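PDB 6EVU: PrgB, which promotes cell aggregation, biofilm formation and conjugation of Enterococcus faecalis by binding and compacting DNA, the part described here being its adhesin domain. Local coordinates for residues A[35-38]-A[39-43]; A[64-68]-A[69-73]; A[148-152]-A[153-157]. All coordinates share one frame; numbering follows the deposited sequence.

Interaction 1 of 3, residues A[35-38]-A[39-43]; sequences SVVT and KDTKI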
loop_
_atom_site.group_PDB
_atom_site.type_symbol
_atom_site.label_atom_id
_atom_site.label_comp_id
_atom_site.label_asym_id
_atom_site.label_seq_id
_atom_site.Cartn_x
_atom_site.Cartn_y
_atom_site.Cartn_z
ATOM N N SER A 35 -4.222 6.770 16.628
ATOM C CA SER A 35 -5.157 7.124 17.682
ATOM C C SER A 35 -6.443 6.302 17.690
ATOM O O SER A 35 -7.213 6.387 18.662
ATOM C CB SER A 35 -5.483 8.634 17.584
ATOM O OG SER A 35 -6.342 8.917 16.503
ATOM N N VAL A 36 -6.739 5.555 16.620
ATOM C CA VAL A 36 -8.018 4.864 16.506
ATOM C C VAL A 36 -7.926 3.404 16.940
ATOM O O VAL A 36 -8.951 2.711 17.028
ATOM C CB VAL A 36 -8.575 4.985 15.070
ATOM C CG1 VAL A 36 -8.427 6.416 14.475
ATOM C CG2 VAL A 36 -7.968 3.920 14.136
ATOM N N VAL A 37 -6.730 2.932 17.269
ATOM C CA VAL A 37 -6.519 1.555 17.701
ATOM C C VAL A 37 -6.782 1.470 19.199
ATOM O O VAL A 37 -6.338 2.329 19.969
ATOM C CB VAL A 37 -5.095 1.108 17.326
ATOM C CG1 VAL A 37 -4.831 -0.371 17.680
ATOM C CG2 VAL A 37 -4.838 1.390 15.829
ATOM N N THR A 38 -7.595 0.500 19.602
ATOM C CA THR A 38 -7.952 0.308 21.000
ATOM C C THR A 38 -7.497 -1.060 21.484
ATOM O O THR A 38 -7.019 -1.887 20.708
ATOM C CB THR A 38 -9.461 0.421 21.252
ATOM O OG1 THR A 38 -10.101 -0.816 20.911
ATOM C CG2 THR A 38 -10.065 1.554 20.477
ATOM N N LYS A 39 -7.651 -1.272 22.813
ATOM C CA LYS A 39 -7.325 -2.561 23.417
ATOM C C LYS A 39 -8.096 -3.696 22.769
ATOM O O LYS A 39 -7.621 -4.837 22.775
ATOM C CB LYS A 39 -7.615 -2.520 24.941
ATOM C CG LYS A 39 -9.081 -2.158 25.277
ATOM C CD LYS A 39 -9.583 -2.627 26.686
ATOM C CE LYS A 39 -10.486 -1.533 27.280
ATOM N NZ LYS A 39 -11.653 -1.978 28.113
ATOM N N ASP A 40 -9.238 -3.394 22.137
ATOM C CA ASP A 40 -10.090 -4.392 21.518
ATOM C C ASP A 40 -9.934 -4.459 19.990
ATOM O O ASP A 40 -10.634 -5.252 19.351
ATOM C CB ASP A 40 -11.543 -4.105 21.871
ATOM C CG ASP A 40 -11.777 -4.154 23.380
ATOM O OD1 ASP A 40 -11.475 -5.207 24.001
ATOM O OD2 ASP A 40 -12.213 -3.134 23.945
ATOM N N THR A 41 -9.074 -3.630 19.394
ATOM C CA THR A 41 -8.930 -3.660 17.942
ATOM C C THR A 41 -8.346 -5.001 17.505
ATOM O O THR A 41 -7.366 -5.479 18.085
ATOM C CB THR A 41 -8.014 -2.532 17.450
ATOM O OG1 THR A 41 -8.574 -1.267 17.799
ATOM C CG2 THR A 41 -7.849 -2.596 15.882
ATOM N N LYS A 42 -8.920 -5.588 16.450
ATOM C CA LYS A 42 -8.451 -6.878 15.948
ATOM C C LYS A 42 -9.140 -7.176 14.619
ATOM O O LYS A 42 -10.190 -6.605 14.300
ATOM C CB LYS A 42 -8.755 -8.016 16.912
ATOM C CG LYS A 42 -10.236 -8.318 17.020
ATOM C CD LYS A 42 -10.450 -9.640 17.765
ATOM C CE LYS A 42 -11.912 -9.872 18.103
ATOM N NZ LYS A 42 -12.371 -9.210 19.388
ATOM N N ILE A 43 -8.545 -8.096 13.852
ATOM C CA ILE A 43 -9.266 -8.712 12.737
ATOM C C ILE A 43 -10.271 -9.698 13.310
ATOM O O ILE A 43 -9.892 -10.610 14.057
ATOM C CB ILE A 43 -8.297 -9.424 11.777
ATOM C CG1 ILE A 43 -7.400 -8.392 11.083
ATOM C CG2 ILE A 43 -9.099 -10.252 10.761
ATOM C CD1 ILE A 43 -6.243 -9.025 10.218
#
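T38 and T41 face each other across a type I beta turn that runs from T38 to T41, and the two threonine hydroxyls do much of the work of holding it closed. K39 takes the first of the two central positions, and its side chain leads outward; a long charged group suits this exposed corner. D40 follows. Its backbone N points back to the T38 hydroxyl, giving a bond from D40 N to T38 OG1 of 3.0 Å at 148°. That oxygen is delivered by its first torsion, which sets OG1 between the backbone N and the carbonyl carbon (chi1 81°), on the side where the chain turns back. At T41 the turn closes twice. T41 N donates to T38 O over 3.0 Å, and the T41 hydroxyl returns the grip by accepting from T38 N: the distance from T38 N to T41 OG1 is 2.7 Å and the angle at the hydrogen a nearly straight 176°. The same hydroxyl is approached by V37, whose CG1 lies 3.9 Å from T41 OG1, the V37 and T41 side chains crossing at about a right angle. Threonine fits here because it adds a methyl to the hydroxyl, and this CG2 packs toward P153. Both hydroxyls also hydrogen-bond to G116 O, which ties the turn to the loop beyond strand 110-115. Beyond the turn the chain runs on into strand 42-47, paired antiparallel with strand 110-115, where I43 packs on V112 and Y114; the turn thus leads the chain from its 3-10 segment into the sheet.

Interaction 2 of 3, residues A[64-68]-A[69-73]; sequences DSKDI and FTKLR. With PO4 (phosphate ion), chain B.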
loop_
_atom_site.group_PDB
_atom_site.type_symbol
_atom_site.label_atom_id
_atom_site.label_comp_id
_atom_site.label_asym_id
_atom_site.label_seq_id
_atom_site.Cartn_x
_atom_site.Cartn_y
_atom_site.Cartn_z
ATOM N N ASP A 64 18.967 -18.028 3.518
ATOM C CA ASP A 64 18.093 -16.862 3.431
ATOM C C ASP A 64 18.001 -16.158 4.768
ATOM O O ASP A 64 18.016 -16.797 5.819
ATOM C CB ASP A 64 16.671 -17.279 3.048
ATOM C CG ASP A 64 16.520 -17.598 1.555
ATOM O OD1 ASP A 64 17.454 -17.287 0.776
ATOM O OD2 ASP A 64 15.444 -18.145 1.170
ATOM N N SER A 65 17.855 -14.826 4.716
ATOM C CA SER A 65 17.379 -14.057 5.860
ATOM C C SER A 65 15.940 -14.424 6.149
ATOM O O SER A 65 15.220 -14.897 5.272
ATOM C CB SER A 65 17.455 -12.562 5.584
ATOM O OG SER A 65 18.793 -12.200 5.258
ATOM N N LYS A 66 15.514 -14.173 7.384
ATOM C CA LYS A 66 14.178 -14.545 7.828
ATOM C C LYS A 66 13.268 -13.343 7.999
ATOM O O LYS A 66 12.290 -13.410 8.749
ATOM C CB LYS A 66 14.247 -15.339 9.124
ATOM C CG LYS A 66 15.008 -16.662 8.976
ATOM C CD LYS A 66 14.063 -17.848 8.801
ATOM C CE LYS A 66 13.108 -18.027 9.977
ATOM N NZ LYS A 66 12.134 -19.132 9.720
ATOM N N ASP A 67 13.560 -12.251 7.305
ATOM C CA ASP A 67 12.661 -11.117 7.376
ATOM C C ASP A 67 11.354 -11.479 6.689
ATOM O O ASP A 67 11.297 -12.408 5.878
ATOM C CB ASP A 67 13.317 -9.916 6.713
ATOM C CG ASP A 67 13.626 -10.183 5.241
ATOM O OD1 ASP A 67 14.602 -10.931 4.932
ATOM O OD2 ASP A 67 12.878 -9.666 4.384
ATOM N N ILE A 68 10.303 -10.701 6.970
ATOM C CA ILE A 68 8.979 -10.962 6.395
ATOM C C ILE A 68 8.986 -10.859 4.883
ATOM O O ILE A 68 8.210 -11.557 4.194
ATOM C CB ILE A 68 7.925 -10.023 7.046
ATOM C CG1 ILE A 68 6.522 -10.536 6.681
ATOM C CG2 ILE A 68 8.176 -8.510 6.676
ATOM C CD1 ILE A 68 5.455 -9.985 7.593
ATOM N N PHE A 69 9.809 -9.961 4.309
ATOM C CA PHE A 69 9.788 -9.826 2.859
ATOM C C PHE A 69 10.338 -11.081 2.210
ATOM O O PHE A 69 9.860 -11.496 1.149
ATOM C CB PHE A 69 10.573 -8.572 2.436
ATOM C CG PHE A 69 10.070 -7.298 3.092
ATOM C CD1 PHE A 69 8.894 -6.717 2.663
ATOM C CD2 PHE A 69 10.784 -6.711 4.136
ATOM C CE1 PHE A 69 8.401 -5.600 3.256
ATOM C CE2 PHE A 69 10.307 -5.544 4.754
ATOM C CZ PHE A 69 9.103 -4.991 4.297
ATOM N N THR A 70 11.403 -11.643 2.792
ATOM C CA THR A 70 11.979 -12.858 2.235
ATOM C C THR A 70 10.963 -13.988 2.320
ATOM O O THR A 70 10.799 -14.739 1.356
ATOM C CB THR A 70 13.280 -13.191 2.959
ATOM O OG1 THR A 70 14.253 -12.164 2.671
ATOM C CG2 THR A 70 13.851 -14.539 2.456
ATOM N N LYS A 71 10.258 -14.102 3.450
ATOM C CA LYS A 71 9.198 -15.098 3.576
ATOM C C LYS A 71 8.104 -14.915 2.526
ATOM O O LYS A 71 7.534 -15.911 2.034
ATOM C CB LYS A 71 8.601 -15.057 4.987
ATOM C CG LYS A 71 9.602 -15.563 6.035
ATOM C CD LYS A 71 8.999 -15.417 7.445
ATOM C CE LYS A 71 9.990 -15.908 8.521
ATOM N NZ LYS A 71 9.273 -15.834 9.853
ATOM N N LEU A 72 7.776 -13.677 2.211
ATOM C CA LEU A 72 6.773 -13.378 1.207
ATOM C C LEU A 72 7.163 -13.777 -0.205
ATOM O O LEU A 72 6.325 -14.164 -0.979
ATOM C CB LEU A 72 6.388 -11.908 1.239
ATOM C CG LEU A 72 5.477 -11.521 2.386
ATOM C CD1 LEU A 72 5.450 -10.023 2.564
ATOM C CD2 LEU A 72 4.083 -12.067 2.166
ATOM N N ARG A 73 8.443 -13.656 -0.539
ATOM C CA ARG A 73 8.887 -13.928 -1.896
ATOM C C ARG A 73 9.127 -15.389 -2.263
ATOM O O ARG A 73 10.216 -15.793 -2.586
ATOM C CB ARG A 73 10.129 -13.098 -2.215
ATOM C CG ARG A 73 9.891 -11.608 -2.221
ATOM C CD ARG A 73 11.090 -10.846 -2.739
ATOM N NE ARG A 73 12.266 -11.235 -1.998
ATOM C CZ ARG A 73 12.717 -10.607 -0.927
ATOM N NH1 ARG A 73 12.135 -9.519 -0.487
ATOM N NH2 ARG A 73 13.772 -11.068 -0.314
HETATM P P PO4 B . 14.596 -12.532 -4.797
HETATM O O1 PO4 B . 15.361 -11.271 -4.442
HETATM O O2 PO4 B . 13.735 -12.223 -6.022
HETATM O O3 PO4 B . 15.594 -13.615 -5.175
HETATM O O4 PO4 B . 13.758 -13.111 -3.693
HETATM O O HOH W 1 14.062 -9.021 1.887
#
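D67 caps helix 68-72 through T70, from the N-cap position. Hydrogen bonding dominates. D67 OD2 accepts from T70 N at 2.9 Å, the donor lying 55° out of the carboxylate plane, while D67 OD1 takes the T70 hydroxyl on its syn side, with T70 OG1 2.6 Å away. This pair of bonds fixes the rotation of the group. The first torsion of D67 (chi1 61°) places CG between N and C, turned back over the start of the helix. Regular helix bonds follow, from K71 N to D67 O and from L72 N to I68 O.

Apolar contact is led by I68, whose CG2 sits over the centre of the F69 ring, 4.1 Å from the centroid, a CH-pi contact; its other branch, CG1, approaches L72 CD1. The T70 methyl CG2 lies 3.2 Å from S65 O, a buried carbonyl without a hydrogen-bond partner.

Among charged groups, K66 NZ and K71 NZ come within 4.4 Å, yet both bond to N58. R73 NE donates over 2.9 Å to O4 of a phosphate, probably from the crystallisation liquor, that V296 N also holds.

At the N-terminal end of a short helix, the N-H and hydroxyl of T70 would probably favour the negative charge of D67; a water that donates to D67 OD2 and accepts from R73 NH2 joins the two opposite charges without direct contact.

Interaction 3 of 3, residues A[148-152]-A[153-157]; sequences VFSND and PIITA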
loop_
_atom_site.group_PDB
_atom_site.type_symbol
_atom_site.label_atom_id
_atom_site.label_comp_id
_atom_site.label_asym_id
_atom_site.label_seq_id
_atom_site.Cartn_x
_atom_site.Cartn_y
_atom_site.Cartn_z
ATOM N N VAL A 148 0.086 -11.046 4.339
ATOM C CA VAL A 148 -0.060 -11.151 5.772
ATOM C C VAL A 148 -0.814 -9.901 6.183
ATOM O O VAL A 148 -0.333 -8.780 5.959
ATOM C CB VAL A 148 1.269 -11.288 6.516
ATOM C CG1 VAL A 148 1.003 -11.425 7.985
ATOM C CG2 VAL A 148 2.035 -12.579 6.060
ATOM N N PHE A 149 -1.983 -10.100 6.791
ATOM C CA PHE A 149 -2.835 -8.995 7.251
ATOM C C PHE A 149 -2.617 -8.815 8.734
ATOM O O PHE A 149 -2.777 -9.756 9.513
ATOM C CB PHE A 149 -4.295 -9.255 6.952
ATOM C CG PHE A 149 -4.550 -9.477 5.482
ATOM C CD1 PHE A 149 -4.221 -8.464 4.579
ATOM C CD2 PHE A 149 -5.099 -10.684 4.987
ATOM C CE1 PHE A 149 -4.438 -8.621 3.187
ATOM C CE2 PHE A 149 -5.325 -10.806 3.596
ATOM C CZ PHE A 149 -5.013 -9.787 2.700
ATOM N N SER A 150 -2.290 -7.595 9.130
ATOM C CA SER A 150 -1.987 -7.304 10.531
ATOM C C SER A 150 -3.242 -7.060 11.354
ATOM O O SER A 150 -4.206 -6.448 10.891
ATOM C CB SER A 150 -1.065 -6.082 10.594
ATOM O OG SER A 150 -0.940 -5.635 11.952
ATOM N N ASN A 151 -3.232 -7.512 12.614
ATOM C CA ASN A 151 -4.313 -7.166 13.524
ATOM C C ASN A 151 -4.357 -5.664 13.824
ATOM O O ASN A 151 -5.349 -5.212 14.387
ATOM C CB ASN A 151 -4.181 -7.998 14.840
ATOM C CG ASN A 151 -4.919 -9.355 14.754
ATOM O OD1 ASN A 151 -6.096 -9.423 14.385
ATOM N ND2 ASN A 151 -4.222 -10.430 15.100
ATOM N N ASP A 152 -3.283 -4.915 13.504
ATOM C CA ASP A 152 -3.265 -3.458 13.575
ATOM C C ASP A 152 -3.666 -2.914 12.200
ATOM O O ASP A 152 -2.897 -3.066 11.241
ATOM C CB ASP A 152 -1.859 -2.985 13.976
ATOM C CG ASP A 152 -1.763 -1.486 14.229
ATOM O OD1 ASP A 152 -2.579 -0.725 13.694
ATOM O OD2 ASP A 152 -0.833 -1.038 14.960
ATOM N N PRO A 153 -4.846 -2.286 12.051
ATOM C CA PRO A 153 -5.255 -1.799 10.721
ATOM C C PRO A 153 -4.363 -0.686 10.173
ATOM O O PRO A 153 -4.428 -0.379 8.963
ATOM C CB PRO A 153 -6.677 -1.309 10.975
ATOM C CG PRO A 153 -6.585 -0.723 12.404
ATOM C CD PRO A 153 -5.749 -1.814 13.129
ATOM N N ILE A 154 -3.563 -0.063 11.040
ATOM C CA ILE A 154 -2.636 0.989 10.641
ATOM C C ILE A 154 -1.305 0.426 10.167
ATOM O O ILE A 154 -0.542 1.141 9.506
ATOM C CB ILE A 154 -2.429 1.960 11.819
ATOM C CG1 ILE A 154 -3.789 2.428 12.336
ATOM C CG2 ILE A 154 -1.567 3.128 11.417
ATOM C CD1 ILE A 154 -4.645 3.134 11.271
ATOM N N ILE A 155 -1.006 -0.832 10.486
ATOM C CA ILE A 155 0.080 -1.548 9.824
ATOM C C ILE A 155 -0.406 -2.200 8.530
ATOM O O ILE A 155 0.292 -2.183 7.493
ATOM C CB ILE A 155 0.632 -2.586 10.820
ATOM C CG1 ILE A 155 1.338 -1.888 11.998
ATOM C CG2 ILE A 155 1.573 -3.620 10.141
ATOM C CD1 ILE A 155 1.782 -2.839 13.099
ATOM N N THR A 156 -1.626 -2.717 8.573
ATOM C CA THR A 156 -2.409 -3.132 7.405
ATOM C C THR A 156 -1.959 -4.440 6.719
ATOM O O THR A 156 -2.460 -5.499 7.068
ATOM C CB THR A 156 -2.467 -1.958 6.385
ATOM O OG1 THR A 156 -2.523 -0.719 7.162
ATOM C CG2 THR A 156 -3.704 -1.993 5.487
ATOM N N ALA A 157 -1.085 -4.379 5.740
ATOM C CA ALA A 157 -0.835 -5.553 4.904
ATOM C C ALA A 157 0.616 -5.634 4.461
ATOM O O ALA A 157 1.225 -4.623 4.115
ATOM C CB ALA A 157 -1.701 -5.535 3.651
#
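Two first torsions shape the loop of this beta hairpin between strands 145-150 and 157-160: S150 places OG anti to its own N (chi1 170°), and D152 does the same with CG (chi1 -174°). Swung this way, the S150 hydroxyl accepts from D152 N in an ST turn, with S150 OG and D152 N 2.9 Å apart, and the D152 carboxylate reaches forward over the bend. S150 OG also hydrogen-bonds to L94 O. D152 OD1 takes I154 N on its anti side, 2.9 Å away and 33° out of the carboxylate plane. Serine and aspartate suit these places because their short polar ends can hold backbone N-H groups where the strand bonding has ceased.

P153, with no N-H to leave unmatched and a fixed phi, starts the helical conformation of 153-155. D152 O then receives T156 N over a nearly straight N-H...O bond, together with a weaker bond from I155 N. I155 turns its side chain toward S150 and D152: CG2 lies 3.6 Å from S150 CB, and CD1 reaches the D152 side chain at 3.7 Å from OD2, the I155 and D152 side chains crossing at about a right angle.

T156, with positive phi, completes the reversal. S150 N donates to T156 O over 2.9 Å, and next to this bond F149 and A157 face each other as a non-hydrogen-bonded antiparallel pair. The small A157 suits a place beside a large ring: its CB meets the F149 ring at the edge, 4.0 Å from CD1.

In the fold
All three contacts are local, but their settings differ. Interaction 3 is buried, whereas interactions 1 and 2 are only partly so. Interactions 1 and 3 adjoin, with centres 11 Å apart: N151 OD1 probably accepts from I43 N, so the turn entering strand 42-47 meets the loop between strands 145-150 and 157-160, joining parts of the two sheets. Interaction 2 is far from interaction 1 but comes within about 4 Å of interaction 3 at the nearest atoms, without touching; its helix packs through I68, F69 and L72 on F158 of strand 157-160. Neutral hydroxyls serve the turn, whereas one carboxylate caps a helix in interaction 2 and another holds a loop N-H in interaction 3.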